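PDB 6EVG: multi-copper Oxidase CueO from Ochrobactrum, which oxidises lignin model compounds and lignosulfonate as a laccase-like multicopper oxidase, probably passing the electrons through its copper centres to dioxygen. Local coordinates for residues A62-L67 against V174-R179; G201-N206 against L296-F301; F335-R340 against L427-M432. All coordinates share one frame; numbering follows the deposited sequence.

How the interactions relate
Interactions 1 and 2 adjoin, their centres about 12 Å apart, because strands 170-178 and 202-205 are neighbours in one sheet. Val174 N lies 2.8 Å from Asn206 OD1 and Arg178 N 2.8 Å from Asn202 O, both probable hydrogen bonds. Interaction 1 brings loop 62-67 onto the face carrying Gln176, Arg178 and Ile204; interaction 2 uses the other face of strand 202-205, with Leu203 and Val205. Interaction 3 stands apart, its centre about 28 Å and 30 Å from those of interactions 1 and 2. It lies beside a copper ion, about 5 Å from the Phe337 side chain, and Glu339 hydrogen-bonds the copper ligand His434.

Interaction 1 (A62-L67 against V174-R179); sequences AYLGPL and VLQDRR
Tyr63 and Gln176 reach toward each other tip to tip, and the phenol hydroxyl donates to the side-chain carbonyl of Gln176, with OH and OE1 2.7 Å apart. The phenol ring and the amide are turned steeply against each other, their planes 59° apart, and the donor oxygen stands above the carbonyl plane of Gln176, 50° out of it. OE1 itself lies at the edge of the ring, near its plane. Tyr63 holds CG anti to the backbone N (chi1 -169°), which starts the ring off toward strand 170-178. Gln176 answers with a chain extended beyond CG; its NE2 donates to Gly227 O, so both ends of the amide are engaged and its rotation is fixed. Leu64, the next residue of the loop, adds the apolar share: its CD2 rests 4.0 Å from Val174 CG1 as the two side chains pass with opposed directions, and its CD1 lies 4.2 Å from Gln176 OE1. On the other flank Arg178 bends at chi2 and chi3 and passes the phenol, bringing NH1 4.1 Å from Tyr63 CE1. Water 1 lies between them, in the plane of both the ring and the guanidinium; it accepts from Arg178 NH1 at 2.9 Å and donates to Tyr63 OH at 2.8 Å. Arg178 NH2 is tied to Val180 O. Ile204 of the adjoining strand also packs against Tyr63, and His46 stacks on the phenol ring. The contact thus joins a loop of the first multicopper oxidase region to strand 170-178, in the sheet that also holds strand 202-205. Its polar atoms form a directed series, guanidinium to water to phenol to amide to Gly227 carbonyl, in which the arginine charge would be expected to polarise the water and strengthen the phenol as a donor.

Interaction 2 (G201-N206 against L296-F301); sequences GNLIVN and LHLMRF
Two sheets of a cupredoxin-like beta sandwich face each other where Leu203 and Val205 of strand 202-205 pack on Leu296, Leu298 and Met299 of strand 295-303. The strand segments run in roughly the same direction, 28° apart, and their axes approach to 6.7 Å. No direct hydrogen bond joins them, and side chains carry the contact. Leu203 is covered most. Its CD1 touches Leu296 CB at 3.7 Å and Leu296 CD1 slightly farther off, the two side chains crossing at about a right angle, while its CB meets Leu298 CD2 at 3.9 Å. Val205 splits its two methyls between neighbouring partners: CG2 lies against the carbonyl of Leu298, 3.7 Å from its O, and near Leu298 CD2, whereas CG1 touches Met299 SD at 4.0 Å. The Met299 chain bends at chi3, and CE lies over one face of the Phe301 ring, offset toward the rim. Leu298 and Met299 form a classic beta bulge opposite Leu284 of strand 282-287, consistent with both reaching Val205. Beside this apolar layer the backbones are bridged by solvent. Water 3 is 2.7 Å from Leu203 O and 2.7 Å from Leu298 O, and water 2 is 2.7 Å from His297 O with a longer, weak approach to Leu203 O. Thr286 and Arg231 also touch Leu203, and Leu173 of strand 170-178 touches Met299. Leu203 and Val205 point toward strand 295-303; Ile204 points away from it and packs on Tyr63 and Gln176. Such alternation, one face of the strand turned inward to an apolar layer between sheets, is the mark of the beta sandwich from which multicopper oxidases are built.

Interaction 3 (F335-R340 against L427-M432); sequences FFFDER and LTTKEM
The Phe336 ring carries Asp338 N over one face, offset toward the rim, and meets Lys430 CB in its plane at the edge, 4.0 Å from CE1. Thr428 OG1 lies 3.4 Å from CD1 of the same ring, the two side chains crossing at about a right angle. Phe337 receives Thr428 O in its ring plane, at the edge, 3.4 Å from CD1; the His434 ring meets it nearly parallel, and Thr429 lies side by side with it. The Phe335 ring has Leu427 CD2 near its plane. Between the backbones, Thr428 N donates to Phe335 O and Phe337 N to Thr428 O, each at 3.0 Å, as in a parallel strand pair.

Beyond the strands, Glu339 extends toward 427-432. Its OE2 accepts from His434 NE2, takes a weak bond from Met432 N, and stands 3.2 Å from Glu431 OE1, an acceptor pair with no hydrogen bond. The two side chains run past one another in opposite senses, their carboxylate planes 47° apart. Water 4 accepts from Lys430 N and lies within hydrogen-bonding distance of Phe337 O and Glu339 OE2; water 5, 2.7 Å from Glu431 OE1, accepts from Glu339 N. Since His434 is a copper ligand, Glu339 belongs to the second shell of the copper site and probably fixes the orientation of the His434 ring. Asp338 OD1 accepts from Arg340 N, forming an Asx turn.

Strand 332-336 is an edge strand of its sheet, parallel to 422-428, with strand 469-475 beyond. Leu427 and Phe337 pack on Phe436 and Ile466 of the facing sheet, and Arg340 sits at the N-cap position, right before helix 341-348.

Interaction 1 (A62-L67 against V174-R179)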
loop_
_atom_site.group_PDB
_atom_site.type_symbol
_atom_site.label_atom_id
_atom_site.label_comp_id
_atom_site.label_asym_id
_atom_site.label_seq_id
_atom_site.Cartn_x
_atom_site.Cartn_y
_atom_site.Cartn_z
ATOM N N ALA A 62 -16.135 6.120 -9.454
ATOM C CA ALA A 62 -16.077 4.836 -10.119
ATOM C C ALA A 62 -14.751 4.125 -10.076
ATOM O O ALA A 62 -14.642 2.959 -10.463
ATOM C CB ALA A 62 -16.485 5.011 -11.571
ATOM N N TYR A 63 -13.693 4.814 -9.583
ATOM C CA TYR A 63 -12.350 4.223 -9.558
ATOM C C TYR A 63 -11.494 4.995 -8.544
ATOM O O TYR A 63 -11.602 6.228 -8.480
ATOM C CB TYR A 63 -11.702 4.292 -10.977
ATOM C CG TYR A 63 -10.450 3.461 -11.064
ATOM C CD1 TYR A 63 -10.499 2.102 -11.299
ATOM C CD2 TYR A 63 -9.165 4.016 -10.852
ATOM C CE1 TYR A 63 -9.375 1.307 -11.262
ATOM C CE2 TYR A 63 -8.015 3.241 -10.825
ATOM C CZ TYR A 63 -8.117 1.861 -11.012
ATOM O OH TYR A 63 -7.034 1.061 -10.966
ATOM N N LEU A 64 -10.675 4.288 -7.779
ATOM C CA LEU A 64 -9.851 4.938 -6.754
ATOM C C LEU A 64 -10.772 5.684 -5.789
ATOM O O LEU A 64 -11.898 5.234 -5.566
ATOM C CB LEU A 64 -8.701 5.716 -7.370
ATOM C CG LEU A 64 -7.443 4.896 -7.608
ATOM C CD1 LEU A 64 -6.441 5.707 -8.386
ATOM C CD2 LEU A 64 -6.738 4.377 -6.401
ATOM N N GLY A 65 -10.294 6.741 -5.168
ATOM C CA GLY A 65 -10.977 7.307 -4.029
ATOM C C GLY A 65 -10.322 8.590 -3.606
ATOM O O GLY A 65 -9.335 9.044 -4.186
ATOM N N PRO A 66 -10.879 9.236 -2.578
ATOM C CA PRO A 66 -10.314 10.485 -2.065
ATOM C C PRO A 66 -8.996 10.265 -1.323
ATOM O O PRO A 66 -8.673 9.150 -0.911
ATOM C CB PRO A 66 -11.375 10.975 -1.098
ATOM C CG PRO A 66 -12.005 9.703 -0.587
ATOM C CD PRO A 66 -12.022 8.803 -1.795
ATOM N N LEU A 67 -8.308 11.390 -1.100
ATOM C CA LEU A 67 -7.247 11.475 -0.074
ATOM C C LEU A 67 -7.876 12.113 1.149
ATOM O O LEU A 67 -8.290 13.274 1.113
ATOM C CB LEU A 67 -6.032 12.231 -0.592
ATOM C CG LEU A 67 -4.842 12.243 0.402
ATOM C CD1 LEU A 67 -3.530 12.186 -0.308
ATOM C CD2 LEU A 67 -4.914 13.368 1.390
ATOM N N VAL A 174 -0.468 6.924 -7.328
ATOM C CA VAL A 174 -0.888 5.541 -7.110
ATOM C C VAL A 174 -0.545 4.768 -8.388
ATOM O O VAL A 174 -1.160 4.968 -9.454
ATOM C CB VAL A 174 -2.411 5.443 -6.799
ATOM C CG1 VAL A 174 -2.778 3.989 -6.597
ATOM C CG2 VAL A 174 -2.754 6.318 -5.608
ATOM N N LEU A 175 0.444 3.888 -8.249
ATOM C CA LEU A 175 0.973 3.119 -9.376
ATOM C C LEU A 175 0.218 1.788 -9.473
ATOM O O LEU A 175 0.165 1.047 -8.465
ATOM C CB LEU A 175 2.458 2.840 -9.183
ATOM C CG LEU A 175 3.364 4.019 -8.835
ATOM C CD1 LEU A 175 4.819 3.586 -8.705
ATOM C CD2 LEU A 175 3.254 5.175 -9.850
ATOM N N GLN A 176 -0.328 1.479 -10.647
ATOM C CA GLN A 176 -1.059 0.231 -10.854
ATOM C C GLN A 176 -0.798 -0.282 -12.266
ATOM O O GLN A 176 -0.123 0.361 -13.083
ATOM C CB GLN A 176 -2.554 0.380 -10.585
ATOM C CG GLN A 176 -2.879 0.774 -9.171
ATOM C CD GLN A 176 -4.328 1.105 -8.971
ATOM O OE1 GLN A 176 -4.892 1.979 -9.678
ATOM N NE2 GLN A 176 -4.962 0.424 -7.998
ATOM N N ASP A 177 -1.314 -1.463 -12.569
ATOM C CA ASP A 177 -1.284 -2.025 -13.891
ATOM C C ASP A 177 -2.613 -2.645 -14.275
ATOM O O ASP A 177 -3.460 -2.912 -13.416
ATOM C CB ASP A 177 -0.120 -3.007 -14.104
ATOM C CG ASP A 177 -0.126 -4.283 -13.294
ATOM O OD1 ASP A 177 -0.851 -4.348 -12.291
ATOM O OD2 ASP A 177 0.647 -5.242 -13.669
ATOM N N ARG A 178 -2.834 -2.808 -15.563
ATOM C CA ARG A 178 -4.086 -3.269 -16.102
ATOM C C ARG A 178 -3.840 -4.229 -17.277
ATOM O O ARG A 178 -3.089 -3.931 -18.202
ATOM C CB ARG A 178 -4.887 -2.104 -16.703
ATOM C CG ARG A 178 -5.335 -1.054 -15.711
ATOM C CD ARG A 178 -6.361 -1.583 -14.698
ATOM N NE ARG A 178 -7.548 -2.037 -15.371
ATOM C CZ ARG A 178 -8.708 -2.233 -14.742
ATOM N NH1 ARG A 178 -8.791 -2.089 -13.456
ATOM N NH2 ARG A 178 -9.794 -2.547 -15.462
ATOM N N ARG A 179 -4.536 -5.378 -17.243
ATOM C CA ARG A 179 -4.663 -6.237 -18.412
ATOM C C ARG A 179 -5.737 -5.695 -19.367
ATOM O O ARG A 179 -5.606 -5.886 -20.578
ATOM C CB ARG A 179 -4.946 -7.676 -17.986
ATOM C CG ARG A 179 -5.025 -8.689 -19.090
ATOM C CD ARG A 179 -5.037 -10.118 -18.645
ATOM N NE ARG A 179 -3.817 -10.418 -17.889
ATOM C CZ ARG A 179 -3.601 -11.506 -17.145
ATOM N NH1 ARG A 179 -4.517 -12.454 -17.099
ATOM N NH2 ARG A 179 -2.486 -11.652 -16.472
HETATM O O HOH W 1 -6.869 -1.682 -11.287
#

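Interaction 2 (G201-N206 against L296-F301)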
loop_
_atom_site.group_PDB
_atom_site.type_symbol
_atom_site.label_atom_id
_atom_site.label_comp_id
_atom_site.label_asym_id
_atom_site.label_seq_id
_atom_site.Cartn_x
_atom_site.Cartn_y
_atom_site.Cartn_z
ATOM N N GLY A 201 -0.050 -5.379 -18.956
ATOM C CA GLY A 201 0.944 -4.557 -19.696
ATOM C C GLY A 201 0.632 -3.095 -19.753
ATOM O O GLY A 201 1.473 -2.310 -20.185
ATOM N N ASN A 202 -0.576 -2.681 -19.359
ATOM C CA ASN A 202 -0.907 -1.239 -19.397
ATOM C C ASN A 202 -0.627 -0.657 -18.021
ATOM O O ASN A 202 -1.336 -0.991 -17.058
ATOM C CB ASN A 202 -2.374 -1.051 -19.750
ATOM C CG ASN A 202 -2.752 -1.635 -21.051
ATOM O OD1 ASN A 202 -2.478 -1.079 -22.097
ATOM N ND2 ASN A 202 -3.429 -2.765 -21.023
ATOM N N LEU A 203 0.353 0.219 -17.900
ATOM C CA LEU A 203 0.648 0.850 -16.601
ATOM C C LEU A 203 -0.178 2.100 -16.449
ATOM O O LEU A 203 -0.380 2.810 -17.434
ATOM C CB LEU A 203 2.124 1.160 -16.498
ATOM C CG LEU A 203 3.102 0.017 -16.771
ATOM C CD1 LEU A 203 4.530 0.448 -16.452
ATOM C CD2 LEU A 203 2.761 -1.223 -15.896
ATOM N N ILE A 204 -0.622 2.345 -15.228
ATOM C CA ILE A 204 -1.446 3.529 -14.940
ATOM C C ILE A 204 -0.941 4.238 -13.687
ATOM O O ILE A 204 -0.361 3.622 -12.791
ATOM C CB ILE A 204 -2.940 3.164 -14.826
ATOM C CG1 ILE A 204 -3.184 2.088 -13.765
ATOM C CG2 ILE A 204 -3.469 2.743 -16.191
ATOM C CD1 ILE A 204 -4.649 1.880 -13.425
ATOM N N VAL A 205 -1.185 5.554 -13.663
ATOM C CA VAL A 205 -0.929 6.389 -12.484
ATOM C C VAL A 205 -2.186 7.179 -12.211
ATOM O O VAL A 205 -2.734 7.846 -13.082
ATOM C CB VAL A 205 0.294 7.304 -12.652
ATOM C CG1 VAL A 205 0.586 8.058 -11.358
ATOM C CG2 VAL A 205 1.525 6.523 -13.141
ATOM N N ASN A 206 -2.680 7.056 -10.963
ATOM C CA ASN A 206 -3.935 7.711 -10.584
ATOM C C ASN A 206 -5.040 7.433 -11.582
ATOM O O ASN A 206 -5.880 8.282 -11.856
ATOM C CB ASN A 206 -3.751 9.221 -10.315
ATOM C CG ASN A 206 -2.847 9.491 -9.136
ATOM O OD1 ASN A 206 -2.400 8.561 -8.444
ATOM N ND2 ASN A 206 -2.570 10.779 -8.877
ATOM N N LEU A 296 9.775 0.825 -18.706
ATOM C CA LEU A 296 8.465 1.185 -19.230
ATOM C C LEU A 296 8.087 2.579 -18.704
ATOM O O LEU A 296 8.392 2.924 -17.563
ATOM C CB LEU A 296 7.414 0.169 -18.774
ATOM C CG LEU A 296 7.662 -1.281 -19.150
ATOM C CD1 LEU A 296 6.593 -2.175 -18.542
ATOM C CD2 LEU A 296 7.739 -1.453 -20.638
ATOM N N HIS A 297 7.384 3.334 -19.539
ATOM C CA HIS A 297 6.927 4.672 -19.180
ATOM C C HIS A 297 5.750 4.598 -18.176
ATOM O O HIS A 297 4.770 3.869 -18.406
ATOM C CB HIS A 297 6.450 5.385 -20.431
ATOM C CG HIS A 297 6.068 6.804 -20.214
ATOM N ND1 HIS A 297 6.984 7.822 -20.121
ATOM C CD2 HIS A 297 4.844 7.368 -20.076
ATOM C CE1 HIS A 297 6.316 8.957 -19.927
ATOM N NE2 HIS A 297 5.023 8.712 -19.909
ATOM N N LEU A 298 5.854 5.375 -17.103
ATOM C CA LEU A 298 4.740 5.606 -16.193
ATOM C C LEU A 298 4.024 6.920 -16.441
ATOM O O LEU A 298 2.816 6.965 -16.585
ATOM C CB LEU A 298 5.185 5.516 -14.730
ATOM C CG LEU A 298 5.416 4.075 -14.227
ATOM C CD1 LEU A 298 6.232 4.080 -12.958
ATOM C CD2 LEU A 298 4.052 3.427 -13.921
ATOM N N MET A 299 4.777 8.041 -16.423
ATOM C CA MET A 299 4.190 9.358 -16.543
ATOM C C MET A 299 5.267 10.382 -16.849
ATOM O O MET A 299 6.467 10.047 -16.774
ATOM C CB MET A 299 3.442 9.755 -15.255
ATOM C CG MET A 299 4.344 9.889 -14.058
ATOM S SD MET A 299 3.528 10.515 -12.583
ATOM C CE MET A 299 3.167 12.175 -13.051
ATOM N N ARG A 300 4.845 11.580 -17.209
ATOM C CA ARG A 300 5.763 12.678 -17.500
ATOM C C ARG A 300 5.544 13.834 -16.552
ATOM O O ARG A 300 4.405 14.125 -16.231
ATOM C CB ARG A 300 5.573 13.114 -18.964
ATOM C CG ARG A 300 6.571 14.228 -19.400
ATOM C CD ARG A 300 6.571 14.362 -20.893
ATOM N NE ARG A 300 7.573 15.241 -21.435
ATOM C CZ ARG A 300 8.892 15.004 -21.627
ATOM N NH1 ARG A 300 9.491 13.933 -21.157
ATOM N NH2 ARG A 300 9.639 15.922 -22.259
ATOM N N PHE A 301 6.624 14.491 -16.158
ATOM C CA PHE A 301 6.588 15.744 -15.401
ATOM C C PHE A 301 7.103 16.855 -16.321
ATOM O O PHE A 301 8.176 16.731 -16.929
ATOM C CB PHE A 301 7.519 15.671 -14.188
ATOM C CG PHE A 301 7.075 14.705 -13.162
ATOM C CD1 PHE A 301 6.143 15.081 -12.202
ATOM C CD2 PHE A 301 7.552 13.425 -13.112
ATOM C CE1 PHE A 301 5.744 14.214 -11.232
ATOM C CE2 PHE A 301 7.096 12.511 -12.128
ATOM C CZ PHE A 301 6.209 12.939 -11.193
HETATM O O HOH W 2 2.260 3.935 -19.427
HETATM O O HOH W 3 1.098 5.080 -17.425
#

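Interaction 3 (F335-R340 against L427-M432)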
loop_
_atom_site.group_PDB
_atom_site.type_symbol
_atom_site.label_atom_id
_atom_site.label_comp_id
_atom_site.label_asym_id
_atom_site.label_seq_id
_atom_site.Cartn_x
_atom_site.Cartn_y
_atom_site.Cartn_z
ATOM N N PHE A 335 8.394 -17.532 9.444
ATOM C CA PHE A 335 7.386 -17.814 8.468
ATOM C C PHE A 335 7.991 -17.977 7.116
ATOM O O PHE A 335 8.907 -17.216 6.732
ATOM C CB PHE A 335 6.246 -16.760 8.467
ATOM C CG PHE A 335 5.547 -16.662 9.775
ATOM C CD1 PHE A 335 4.581 -17.581 10.133
ATOM C CD2 PHE A 335 5.914 -15.742 10.722
ATOM C CE1 PHE A 335 4.015 -17.532 11.399
ATOM C CE2 PHE A 335 5.364 -15.694 11.971
ATOM C CZ PHE A 335 4.405 -16.614 12.322
ATOM N N PHE A 336 7.486 -18.909 6.351
ATOM C CA PHE A 336 7.886 -19.240 4.980
ATOM C C PHE A 336 6.690 -19.006 4.049
ATOM O O PHE A 336 5.577 -19.518 4.296
ATOM C CB PHE A 336 8.370 -20.699 4.920
ATOM C CG PHE A 336 8.671 -21.193 3.553
ATOM C CD1 PHE A 336 9.541 -20.508 2.717
ATOM C CD2 PHE A 336 8.062 -22.339 3.062
ATOM C CE1 PHE A 336 9.836 -21.001 1.453
ATOM C CE2 PHE A 336 8.334 -22.811 1.777
ATOM C CZ PHE A 336 9.250 -22.147 1.020
ATOM N N PHE A 337 6.908 -18.208 2.998
ATOM C CA PHE A 337 5.914 -17.996 1.965
ATOM C C PHE A 337 5.880 -19.226 1.055
ATOM O O PHE A 337 6.672 -19.364 0.111
ATOM C CB PHE A 337 6.251 -16.722 1.152
ATOM C CG PHE A 337 6.131 -15.440 1.926
ATOM C CD1 PHE A 337 7.118 -14.970 2.749
ATOM C CD2 PHE A 337 4.978 -14.691 1.865
ATOM C CE1 PHE A 337 6.972 -13.744 3.391
ATOM C CE2 PHE A 337 4.840 -13.505 2.533
ATOM C CZ PHE A 337 5.829 -13.043 3.318
ATOM N N ASP A 338 4.959 -20.129 1.384
ATOM C CA ASP A 338 4.912 -21.420 0.751
ATOM C C ASP A 338 3.936 -21.385 -0.417
ATOM O O ASP A 338 2.700 -21.434 -0.237
ATOM C CB ASP A 338 4.510 -22.475 1.790
ATOM C CG ASP A 338 4.729 -23.884 1.292
ATOM O OD1 ASP A 338 4.961 -24.125 0.098
ATOM O OD2 ASP A 338 4.696 -24.794 2.176
ATOM N N GLU A 339 4.488 -21.356 -1.631
ATOM C CA GLU A 339 3.718 -21.320 -2.853
ATOM C C GLU A 339 3.144 -22.705 -3.206
ATOM O O GLU A 339 2.325 -22.787 -4.102
ATOM C CB GLU A 339 4.576 -20.842 -4.017
ATOM C CG GLU A 339 5.072 -19.422 -3.821
ATOM C CD GLU A 339 6.172 -18.965 -4.819
ATOM O OE1 GLU A 339 6.012 -19.255 -6.025
ATOM O OE2 GLU A 339 7.193 -18.276 -4.359
ATOM N N ARG A 340 3.568 -23.776 -2.529
ATOM C CA ARG A 340 3.096 -25.138 -2.775
ATOM C C ARG A 340 3.123 -25.469 -4.259
ATOM O O ARG A 340 2.184 -25.991 -4.828
ATOM C CB ARG A 340 1.691 -25.369 -2.172
ATOM C CG ARG A 340 1.693 -25.176 -0.649
ATOM C CD ARG A 340 0.327 -25.451 -0.018
ATOM N NE ARG A 340 -0.111 -26.829 -0.129
ATOM C CZ ARG A 340 -0.895 -27.351 -1.093
ATOM N NH1 ARG A 340 -1.372 -26.634 -2.136
ATOM N NH2 ARG A 340 -1.215 -28.641 -1.003
ATOM N N LEU A 427 11.594 -14.234 7.976
ATOM C CA LEU A 427 10.738 -14.409 6.806
ATOM C C LEU A 427 11.530 -14.935 5.641
ATOM O O LEU A 427 12.606 -14.389 5.356
ATOM C CB LEU A 427 10.109 -13.040 6.437
ATOM C CG LEU A 427 9.250 -12.404 7.512
ATOM C CD1 LEU A 427 8.755 -11.028 7.071
ATOM C CD2 LEU A 427 8.062 -13.268 7.937
ATOM N N THR A 428 11.042 -15.983 4.978
ATOM C CA THR A 428 11.782 -16.621 3.889
ATOM C C THR A 428 10.906 -16.815 2.675
ATOM O O THR A 428 9.710 -17.158 2.797
ATOM C CB THR A 428 12.337 -17.985 4.369
ATOM O OG1 THR A 428 11.365 -18.759 4.958
ATOM C CG2 THR A 428 13.235 -17.855 5.424
ATOM N N THR A 429 11.524 -16.625 1.505
ATOM C CA THR A 429 10.878 -16.956 0.231
ATOM C C THR A 429 11.761 -17.952 -0.538
ATOM O O THR A 429 12.931 -18.123 -0.251
ATOM C CB THR A 429 10.625 -15.708 -0.631
ATOM O OG1 THR A 429 11.885 -15.140 -1.025
ATOM C CG2 THR A 429 9.863 -14.656 0.131
ATOM N N LYS A 430 11.195 -18.516 -1.584
ATOM C CA LYS A 430 11.888 -19.473 -2.452
ATOM C C LYS A 430 11.774 -19.082 -3.931
ATOM O O LYS A 430 12.668 -18.493 -4.504
ATOM C CB LYS A 430 11.294 -20.887 -2.232
ATOM C CG LYS A 430 11.861 -22.012 -3.067
ATOM C CD LYS A 430 11.156 -23.344 -2.820
ATOM C CE LYS A 430 11.770 -24.443 -3.696
ATOM N NZ LYS A 430 10.851 -25.595 -3.836
ATOM N N GLU A 431 10.643 -19.331 -4.564
ATOM C CA GLU A 431 10.563 -19.183 -6.038
ATOM C C GLU A 431 10.498 -17.761 -6.523
ATOM O O GLU A 431 11.030 -17.460 -7.598
ATOM C CB GLU A 431 9.408 -19.951 -6.645
ATOM C CG GLU A 431 9.489 -21.474 -6.496
ATOM C CD GLU A 431 8.733 -21.985 -5.271
ATOM O OE1 GLU A 431 8.471 -21.200 -4.314
ATOM O OE2 GLU A 431 8.441 -23.200 -5.256
ATOM N N MET A 432 9.870 -16.881 -5.768
ATOM C CA MET A 432 9.689 -15.451 -6.149
ATOM C C MET A 432 9.673 -14.606 -4.893
ATOM O O MET A 432 9.474 -15.146 -3.797
ATOM C CB MET A 432 8.434 -15.233 -6.978
ATOM C CG MET A 432 7.117 -15.478 -6.219
ATOM S SD MET A 432 5.636 -15.180 -7.207
ATOM C CE MET A 432 5.449 -13.414 -7.185
HETATM O O HOH W 4 8.394 -18.455 -1.839
HETATM O O HOH W 5 7.449 -21.552 -1.846
#